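PDB 3G02: epoxide hydrolase from Aspergillus niger, which probably opens epoxides with water to give vicinal diols, here as an enantioselective variant obtained by directed evolution. Local coordinates for residues 280-285 and 374-379; 214-219 and 347-352; 273-278 and 294-299. The protein carries 9 engineered substitutions. All coordinates share one frame; numbering follows the deposited sequence.

Contact 1: 280-285 and 374-379; sequences EKYLQW and GHFAAL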
# COMPACT_ATOMS: atom_id res chain seq x y z
N GLU A 280 2.58 0.52 -12.14
CA GLU A 280 1.80 -0.71 -12.08
C GLU A 280 0.41 -0.49 -12.66
O GLU A 280 -0.11 -1.35 -13.38
CB GLU A 280 1.67 -1.22 -10.65
CG GLU A 280 1.01 -2.60 -10.58
CD GLU A 280 0.42 -2.88 -9.22
OE1 GLU A 280 1.19 -2.96 -8.24
OE2 GLU A 280 -0.82 -3.04 -9.13
N LYS A 281 -0.18 0.65 -12.34
CA LYS A 281 -1.54 0.95 -12.79
C LYS A 281 -1.60 1.31 -14.27
O LYS A 281 -2.53 0.91 -14.97
CB LYS A 281 -2.19 2.02 -11.90
CG LYS A 281 -2.16 1.70 -10.39
CD LYS A 281 -2.51 0.23 -10.09
CE LYS A 281 -2.62 -0.02 -8.58
NZ LYS A 281 -2.86 -1.46 -8.26
N TYR A 282 -0.61 2.06 -14.76
CA TYR A 282 -0.55 2.30 -16.20
C TYR A 282 -0.33 1.02 -17.00
O TYR A 282 -0.70 0.96 -18.17
CB TYR A 282 0.51 3.35 -16.54
CG TYR A 282 0.04 4.77 -16.32
CD1 TYR A 282 -0.89 5.36 -17.19
CD2 TYR A 282 0.51 5.53 -15.26
CE1 TYR A 282 -1.33 6.67 -17.00
CE2 TYR A 282 0.08 6.84 -15.05
CZ TYR A 282 -0.84 7.40 -15.92
OH TYR A 282 -1.28 8.69 -15.73
N LEU A 283 0.27 0.01 -16.37
CA LEU A 283 0.43 -1.29 -17.03
C LEU A 283 -0.84 -2.14 -16.97
O LEU A 283 -1.24 -2.75 -17.97
CB LEU A 283 1.59 -2.07 -16.40
CG LEU A 283 3.00 -1.55 -16.66
CD1 LEU A 283 3.99 -2.36 -15.83
CD2 LEU A 283 3.36 -1.63 -18.15
N GLN A 284 -1.47 -2.20 -15.80
CA GLN A 284 -2.57 -3.14 -15.57
C GLN A 284 -3.93 -2.65 -16.02
O GLN A 284 -4.82 -3.46 -16.31
CB GLN A 284 -2.65 -3.54 -14.10
CG GLN A 284 -1.43 -4.31 -13.59
CD GLN A 284 -1.66 -4.93 -12.23
OE1 GLN A 284 -2.69 -4.72 -11.59
NE2 GLN A 284 -0.69 -5.72 -11.78
N TRP A 285 -4.11 -1.33 -16.07
CA TRP A 285 -5.44 -0.75 -16.23
C TRP A 285 -5.85 -0.47 -17.67
O TRP A 285 -7.00 -0.14 -17.93
CB TRP A 285 -5.53 0.52 -15.41
CG TRP A 285 -5.58 0.31 -13.93
CD1 TRP A 285 -5.48 -0.88 -13.25
CD2 TRP A 285 -5.74 1.33 -12.94
NE1 TRP A 285 -5.58 -0.65 -11.89
CE2 TRP A 285 -5.74 0.70 -11.68
CE3 TRP A 285 -5.89 2.73 -13.00
CZ2 TRP A 285 -5.88 1.41 -10.48
CZ3 TRP A 285 -6.04 3.44 -11.81
CH2 TRP A 285 -6.03 2.78 -10.57
N GLY A 374 -9.47 0.34 -22.23
CA GLY A 374 -9.41 0.13 -20.79
C GLY A 374 -9.81 1.35 -20.00
O GLY A 374 -10.67 2.13 -20.41
N HIS A 375 -9.17 1.52 -18.85
CA HIS A 375 -9.56 2.54 -17.89
C HIS A 375 -9.26 3.98 -18.32
O HIS A 375 -10.04 4.89 -18.04
CB HIS A 375 -8.88 2.27 -16.55
CG HIS A 375 -9.13 3.33 -15.53
ND1 HIS A 375 -10.34 3.49 -14.90
CD2 HIS A 375 -8.32 4.31 -15.05
CE1 HIS A 375 -10.26 4.51 -14.06
NE2 HIS A 375 -9.05 5.03 -14.14
N PHE A 376 -8.11 4.18 -18.97
CA PHE A 376 -7.69 5.52 -19.35
C PHE A 376 -8.31 5.90 -20.70
O PHE A 376 -7.60 6.11 -21.69
CB PHE A 376 -6.15 5.60 -19.39
CG PHE A 376 -5.50 5.40 -18.04
CD1 PHE A 376 -5.40 6.46 -17.15
CD2 PHE A 376 -4.98 4.17 -17.67
CE1 PHE A 376 -4.81 6.30 -15.90
CE2 PHE A 376 -4.37 4.00 -16.43
CZ PHE A 376 -4.28 5.07 -15.54
N ALA A 377 -9.63 6.00 -20.72
CA ALA A 377 -10.39 6.17 -21.96
C ALA A 377 -9.94 7.35 -22.82
O ALA A 377 -9.81 7.21 -24.03
CB ALA A 377 -11.87 6.26 -21.67
N ALA A 378 -9.69 8.50 -22.20
CA ALA A 378 -9.24 9.68 -22.93
C ALA A 378 -7.89 9.47 -23.61
O ALA A 378 -7.65 10.01 -24.69
CB ALA A 378 -9.22 10.90 -22.03
N LEU A 379 -7.02 8.68 -22.98
CA LEU A 379 -5.71 8.34 -23.55
C LEU A 379 -5.78 7.20 -24.56
O LEU A 379 -5.09 7.22 -25.58
CB LEU A 379 -4.72 7.95 -22.45
CG LEU A 379 -4.11 9.00 -21.54
CD1 LEU A 379 -3.12 8.33 -20.61
CD2 LEU A 379 -3.41 10.09 -22.35

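Contact 2: 214-219 and 347-352; sequences LNFCNM and PKDLVP. Engineered in segment 214-219: Phe216 (natural residue Leu), Asn218 (natural residue Ala). Engineered in segment 347-352: Val351 (natural residue Cys). With FMT (formic acid), chain D.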
# COMPACT_ATOMS: atom_id res chain seq x y z
N LEU A 214 -20.47 10.28 -18.10
CA LEU A 214 -19.42 9.53 -17.40
C LEU A 214 -18.90 8.36 -18.23
O LEU A 214 -19.64 7.77 -19.02
CB LEU A 214 -19.95 8.99 -16.07
CG LEU A 214 -20.60 9.95 -15.07
CD1 LEU A 214 -21.02 9.17 -13.83
CD2 LEU A 214 -19.66 11.09 -14.70
N ASN A 215 -17.63 8.02 -18.03
CA ASN A 215 -17.10 6.76 -18.56
C ASN A 215 -16.63 5.82 -17.45
O ASN A 215 -15.86 4.88 -17.70
CB ASN A 215 -15.99 6.99 -19.60
CG ASN A 215 -14.79 7.71 -19.03
OD1 ASN A 215 -13.79 7.08 -18.67
ND2 ASN A 215 -14.87 9.02 -18.94
N PHE A 216 -17.12 6.06 -16.24
CA PHE A 216 -16.75 5.28 -15.07
C PHE A 216 -17.83 5.44 -14.02
O PHE A 216 -18.31 6.55 -13.78
CB PHE A 216 -15.41 5.80 -14.52
CG PHE A 216 -14.84 4.98 -13.40
CD1 PHE A 216 -13.97 3.93 -13.66
CD2 PHE A 216 -15.16 5.27 -12.07
CE1 PHE A 216 -13.43 3.17 -12.62
CE2 PHE A 216 -14.63 4.51 -11.03
CZ PHE A 216 -13.76 3.46 -11.31
N CYS A 217 -18.22 4.33 -13.40
CA CYS A 217 -19.15 4.36 -12.27
C CYS A 217 -18.67 3.44 -11.16
O CYS A 217 -18.42 2.26 -11.39
CB CYS A 217 -20.57 3.97 -12.71
SG CYS A 217 -21.79 4.09 -11.36
N ASN A 218 -18.55 4.00 -9.96
CA ASN A 218 -17.94 3.34 -8.80
C ASN A 218 -18.94 2.54 -7.94
O ASN A 218 -18.58 2.04 -6.87
CB ASN A 218 -17.23 4.40 -7.94
CG ASN A 218 -16.19 3.80 -7.00
OD1 ASN A 218 -16.00 4.29 -5.88
ND2 ASN A 218 -15.51 2.76 -7.45
N MET A 219 -20.17 2.41 -8.42
CA MET A 219 -21.25 1.76 -7.67
C MET A 219 -21.00 0.28 -7.38
O MET A 219 -20.25 -0.40 -8.09
CB MET A 219 -22.57 1.89 -8.44
CG MET A 219 -22.66 0.98 -9.67
SD MET A 219 -24.17 1.14 -10.61
CE MET A 219 -25.37 0.44 -9.46
N PRO A 347 -14.78 -1.99 -21.95
CA PRO A 347 -14.87 -3.31 -21.32
C PRO A 347 -13.72 -3.65 -20.37
O PRO A 347 -13.92 -4.45 -19.45
CB PRO A 347 -14.86 -4.27 -22.52
CG PRO A 347 -14.12 -3.53 -23.58
CD PRO A 347 -14.46 -2.08 -23.38
N LYS A 348 -12.55 -3.06 -20.59
CA LYS A 348 -11.38 -3.35 -19.76
C LYS A 348 -11.16 -2.28 -18.70
O LYS A 348 -10.07 -2.15 -18.14
CB LYS A 348 -10.14 -3.58 -20.62
CG LYS A 348 -10.22 -4.88 -21.40
CD LYS A 348 -8.91 -5.23 -22.08
CE LYS A 348 -9.08 -6.49 -22.92
NZ LYS A 348 -7.82 -6.89 -23.59
N ASP A 349 -12.20 -1.50 -18.43
CA ASP A 349 -12.18 -0.58 -17.30
C ASP A 349 -12.17 -1.39 -16.00
O ASP A 349 -12.34 -2.61 -16.01
CB ASP A 349 -13.38 0.36 -17.36
CG ASP A 349 -13.09 1.72 -16.76
OD1 ASP A 349 -12.20 1.84 -15.89
OD2 ASP A 349 -13.76 2.69 -17.15
N LEU A 350 -11.96 -0.70 -14.88
CA LEU A 350 -11.69 -1.36 -13.60
C LEU A 350 -12.89 -2.09 -13.02
O LEU A 350 -12.76 -3.20 -12.50
CB LEU A 350 -11.17 -0.34 -12.57
CG LEU A 350 -10.03 0.56 -13.03
CD1 LEU A 350 -9.64 1.53 -11.93
CD2 LEU A 350 -8.84 -0.29 -13.45
N VAL A 351 -14.06 -1.46 -13.11
CA VAL A 351 -15.25 -1.96 -12.44
C VAL A 351 -16.42 -1.89 -13.42
O VAL A 351 -17.32 -1.05 -13.27
CB VAL A 351 -15.51 -1.20 -11.11
CG1 VAL A 351 -14.50 -1.64 -10.05
CG2 VAL A 351 -15.42 0.31 -11.31
N PRO A 352 -16.41 -2.76 -14.45
CA PRO A 352 -17.32 -2.62 -15.58
C PRO A 352 -18.74 -3.10 -15.30
O PRO A 352 -19.17 -4.15 -15.79
CB PRO A 352 -16.64 -3.45 -16.69
CG PRO A 352 -15.76 -4.42 -15.98
CD PRO A 352 -15.51 -3.92 -14.58
C FMT D . -19.65 7.72 -10.01
O1 FMT D . -18.72 6.92 -9.91
O2 FMT D . -20.83 7.38 -10.11
O HOH W 1 -17.67 1.67 -14.37

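Contact 3: 273-278 and 294-299; sequences ALLAWI and TILEMV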
# COMPACT_ATOMS: atom_id res chain seq x y z
N ALA A 273 10.24 4.73 -6.47
CA ALA A 273 9.07 4.34 -5.68
C ALA A 273 7.79 4.79 -6.37
O ALA A 273 6.86 4.01 -6.54
CB ALA A 273 9.15 4.91 -4.26
N LEU A 274 7.76 6.06 -6.78
CA LEU A 274 6.60 6.59 -7.46
C LEU A 274 6.32 5.84 -8.77
O LEU A 274 5.17 5.49 -9.08
CB LEU A 274 6.78 8.09 -7.71
CG LEU A 274 5.56 8.83 -8.26
CD1 LEU A 274 4.46 8.96 -7.23
CD2 LEU A 274 6.00 10.19 -8.76
N LEU A 275 7.38 5.58 -9.54
CA LEU A 275 7.24 4.87 -10.82
C LEU A 275 6.66 3.46 -10.63
O LEU A 275 5.81 3.03 -11.41
CB LEU A 275 8.58 4.80 -11.55
CG LEU A 275 8.66 3.99 -12.85
CD1 LEU A 275 7.79 4.57 -13.96
CD2 LEU A 275 10.10 3.90 -13.33
N ALA A 276 7.13 2.75 -9.61
CA ALA A 276 6.63 1.40 -9.35
C ALA A 276 5.14 1.40 -8.99
O ALA A 276 4.36 0.63 -9.55
CB ALA A 276 7.45 0.72 -8.27
N TRP A 277 4.77 2.28 -8.07
CA TRP A 277 3.39 2.33 -7.57
C TRP A 277 2.41 2.77 -8.65
O TRP A 277 1.36 2.15 -8.83
CB TRP A 277 3.34 3.29 -6.39
CG TRP A 277 2.04 3.34 -5.62
CD1 TRP A 277 0.99 4.20 -5.83
CD2 TRP A 277 1.69 2.56 -4.47
NE1 TRP A 277 0.01 3.98 -4.89
CE2 TRP A 277 0.41 2.98 -4.04
CE3 TRP A 277 2.33 1.53 -3.76
CZ2 TRP A 277 -0.24 2.42 -2.94
CZ3 TRP A 277 1.68 0.97 -2.66
CH2 TRP A 277 0.41 1.41 -2.27
N ILE A 278 2.75 3.85 -9.35
CA ILE A 278 1.87 4.40 -10.38
C ILE A 278 2.00 3.62 -11.69
O ILE A 278 1.00 3.34 -12.36
CB ILE A 278 2.12 5.91 -10.58
CG1 ILE A 278 1.65 6.67 -9.33
CG2 ILE A 278 1.42 6.42 -11.84
CD1 ILE A 278 1.77 8.17 -9.41
N THR A 294 5.16 7.44 -22.46
CA THR A 294 3.96 8.01 -21.85
C THR A 294 3.98 7.82 -20.33
O THR A 294 3.69 8.75 -19.58
CB THR A 294 2.68 7.41 -22.46
OG1 THR A 294 2.68 7.68 -23.87
CG2 THR A 294 1.43 8.01 -21.82
N ILE A 295 4.33 6.61 -19.88
CA ILE A 295 4.41 6.33 -18.45
C ILE A 295 5.46 7.22 -17.77
O ILE A 295 5.19 7.80 -16.72
CB ILE A 295 4.66 4.83 -18.16
CG1 ILE A 295 3.50 3.99 -18.74
CG2 ILE A 295 4.83 4.58 -16.66
CD1 ILE A 295 3.61 2.49 -18.49
N LEU A 296 6.63 7.36 -18.39
CA LEU A 296 7.67 8.23 -17.83
C LEU A 296 7.24 9.70 -17.78
O LEU A 296 7.54 10.39 -16.81
CB LEU A 296 9.00 8.07 -18.58
CG LEU A 296 9.71 6.72 -18.42
CD1 LEU A 296 11.01 6.70 -19.22
CD2 LEU A 296 9.99 6.39 -16.95
N GLU A 297 6.52 10.16 -18.80
CA GLU A 297 5.98 11.51 -18.82
C GLU A 297 5.02 11.75 -17.65
O GLU A 297 5.14 12.74 -16.93
CB GLU A 297 5.25 11.79 -20.14
CG GLU A 297 6.17 12.00 -21.34
CD GLU A 297 5.43 12.05 -22.67
OE1 GLU A 297 4.20 11.80 -22.71
OE2 GLU A 297 6.08 12.35 -23.69
N MET A 298 4.07 10.84 -17.48
CA MET A 298 3.04 11.00 -16.44
C MET A 298 3.63 10.93 -15.04
O MET A 298 3.26 11.71 -14.16
CB MET A 298 1.93 9.95 -16.59
CG MET A 298 1.17 10.01 -17.91
SD MET A 298 0.61 11.66 -18.38
CE MET A 298 -0.68 11.24 -19.58
N VAL A 299 4.54 9.99 -14.83
CA VAL A 299 5.20 9.84 -13.54
C VAL A 299 6.11 11.04 -13.24
O VAL A 299 6.10 11.56 -12.12
CB VAL A 299 5.96 8.49 -13.42
CG1 VAL A 299 6.79 8.43 -12.16
CG2 VAL A 299 4.97 7.32 -13.45

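Contact 1: 280-285 and 374-379
Phe376 has Tyr282 over one face and His375 CD2 over the other, while Trp285 meets it obliquely through CB and CE3. Tyr282 forms an offset stack with planes 14° apart, and Tyr282 CE1 comes 3.7 Å from Phe376 CZ, nearer the rim than the centre. The CB of Trp285 lies 3.8 Å from Phe376 CE2, and Lys281 O is at the ring edge, in its plane. The imidazole of His375 turns its own face to the edge of the Trp285 benzene ring: the planes make 74°, and Trp285 CE3 lies 3.6 Å from His375 CD2.

Here helix 271-284 of the lid meets the loop carrying His375, the predicted catalytic histidine of this alpha/beta hydrolase. The backbone ties the two segments together, since His375 N donates to Trp285 O over 2.9 Å along a nearly straight path of 171°, in the carbonyl plane. With CG of His375 anti to its backbone N, the imidazole lies alongside the indole, pointing the same way. Its ND1 is hydrogen-bonded to Asp349 OD1, and its side chain touches the predicted nucleophile Asp193.

Further out, Lys281 CB covers a face of the Trp285 indole, and Phe376 takes the N-cap position ahead of helix 377-380. Glu380 accepts from the N-H groups of Gly374 and Phe376. Glu280, which does not meet 374-379, forms a salt bridge to Arg259 of the second subunit as well as to Lys281 NZ.

Contact 2: 214-219 and 347-352
Strand 209-214 ends at Leu214; the rest of 214-219 and all of 347-352 are irregular, and the closest CA atoms of the two loops, those of Phe216 and Asp349, stay 7.8 Å apart. Each loop follows a strand of the central sheet, 209-214 or 340-345, which are parallel neighbours, so both leave the carboxyl end where alpha/beta hydrolases build their active site. One water spans the gap between backbones, accepting from Cys217 N at 2.9 Å and donating to Val351 O at 3.0 Å.

Asp349 is placed like the acid of the catalytic triad. Its OD1 is gripped twice: the N-H of Leu350 reaches the anti lone pair of Asp349 OD1 over 2.7 Å, and His375 ND1 is also hydrogen-bonded to OD1. These two bonds on OD1 would by themselves probably favour the ionised carboxylate. OD2 faces another acceptor, Asn215 O, at 3.1 Å; this close approach of two oxygens is not a hydrogen bond. The Asn215 side chain is engaged elsewhere, its ND2 donating to Gln190.

Phe216, an engineered residue, has CG anti to its backbone N (chi1 -174°), and its ring reaches toward Asp349 and Val351. OD1 of Asp349 lies at the ring edge, in plane, 3.5 Å from Phe216 CD1, with carboxylate and ring planes turned 54° apart. Leu350 CB borders the same edge more loosely, and the ring also meets that of His375, steeply inclined to it. Farther along the loop, formic acid, probably from the crystallisation liquor, accepts through O1 from the N of the engineered Asn218 and is also hydrogen-bonded to Arg200. Val351, likewise engineered, completes the packing with CG2, in the crowded position between its own backbone N and carbonyl carbon, 3.6 Å from Phe216 CZ.

Contact 3: 273-278 and 294-299
Helices 271-284 and 292-304 both belong to the lid of this alpha/beta hydrolase, the largely helical part of the chain between strands 209-214 and 340-345. The axes of the short segments 273-278 and 294-299 approach to 10.3 Å, with directions 118° apart, so the helices cross steeply and the contact is centred on Leu275 and Val299, whose CA atoms are the nearest pair.

Along 294-299 the first residue to touch is Ile295. With CG2 anti to its backbone N, it brings that methyl 4.0 Å from Leu275 CD1, the two side chains crossing at about a right angle. Leu296 starts off pointing away, yet its CD2 branch lies 4.1 Å from the same Leu275 CD1. That methyl thus has contacts from successive residues of the facing helix, reached because Leu275 CG is anti to its backbone N.

One turn on from Ile295, Val299 has the largest share of the buried surface, ahead of Leu275, and faces Leu274, Leu275 and Ile278 with its two methyls. CG2 meets Leu275 CD1 and, at 4.0 Å, Ile278 CG2, the latter pair of side chains sliding past each other in opposite directions. Trp69 of helix 59-71 also packs on Leu275, Leu296 and Val299, adding a third helix to this apolar cluster. On another side of helix 271-284, Ala273, Ala276 and Trp277 pack against the second subunit.

CG1 of Val299, anti to its own backbone N, lies almost on the opposing backbone, 3.8 Å from Leu275 CA, while Leu274 CD2 rests 3.6 Å from Val299 O.

Overall arrangement
All three contacts are buried, but their chemistry differs with the elements they join. Contact 2, between loops at the sheet's carboxyl end, is the most polar, with a carboxylate, water and formic acid. Contact 3, wholly within the lid, is aliphatic, its centre about 22 Å from that of contact 2. Contact 1 stands between them, about 12 Å from each by centres, and is mainly aromatic. It shares helix 271-284 with contact 3, where Met298 CG lies 3.5 Å from Tyr282 OH, and it adjoins contact 2 through the probable hydrogen bond between His375 ND1 and Asp349 OD1 and the packing of Leu350 CD2 on Trp285 CG. Only contacts 1 and 3 reach the second subunit.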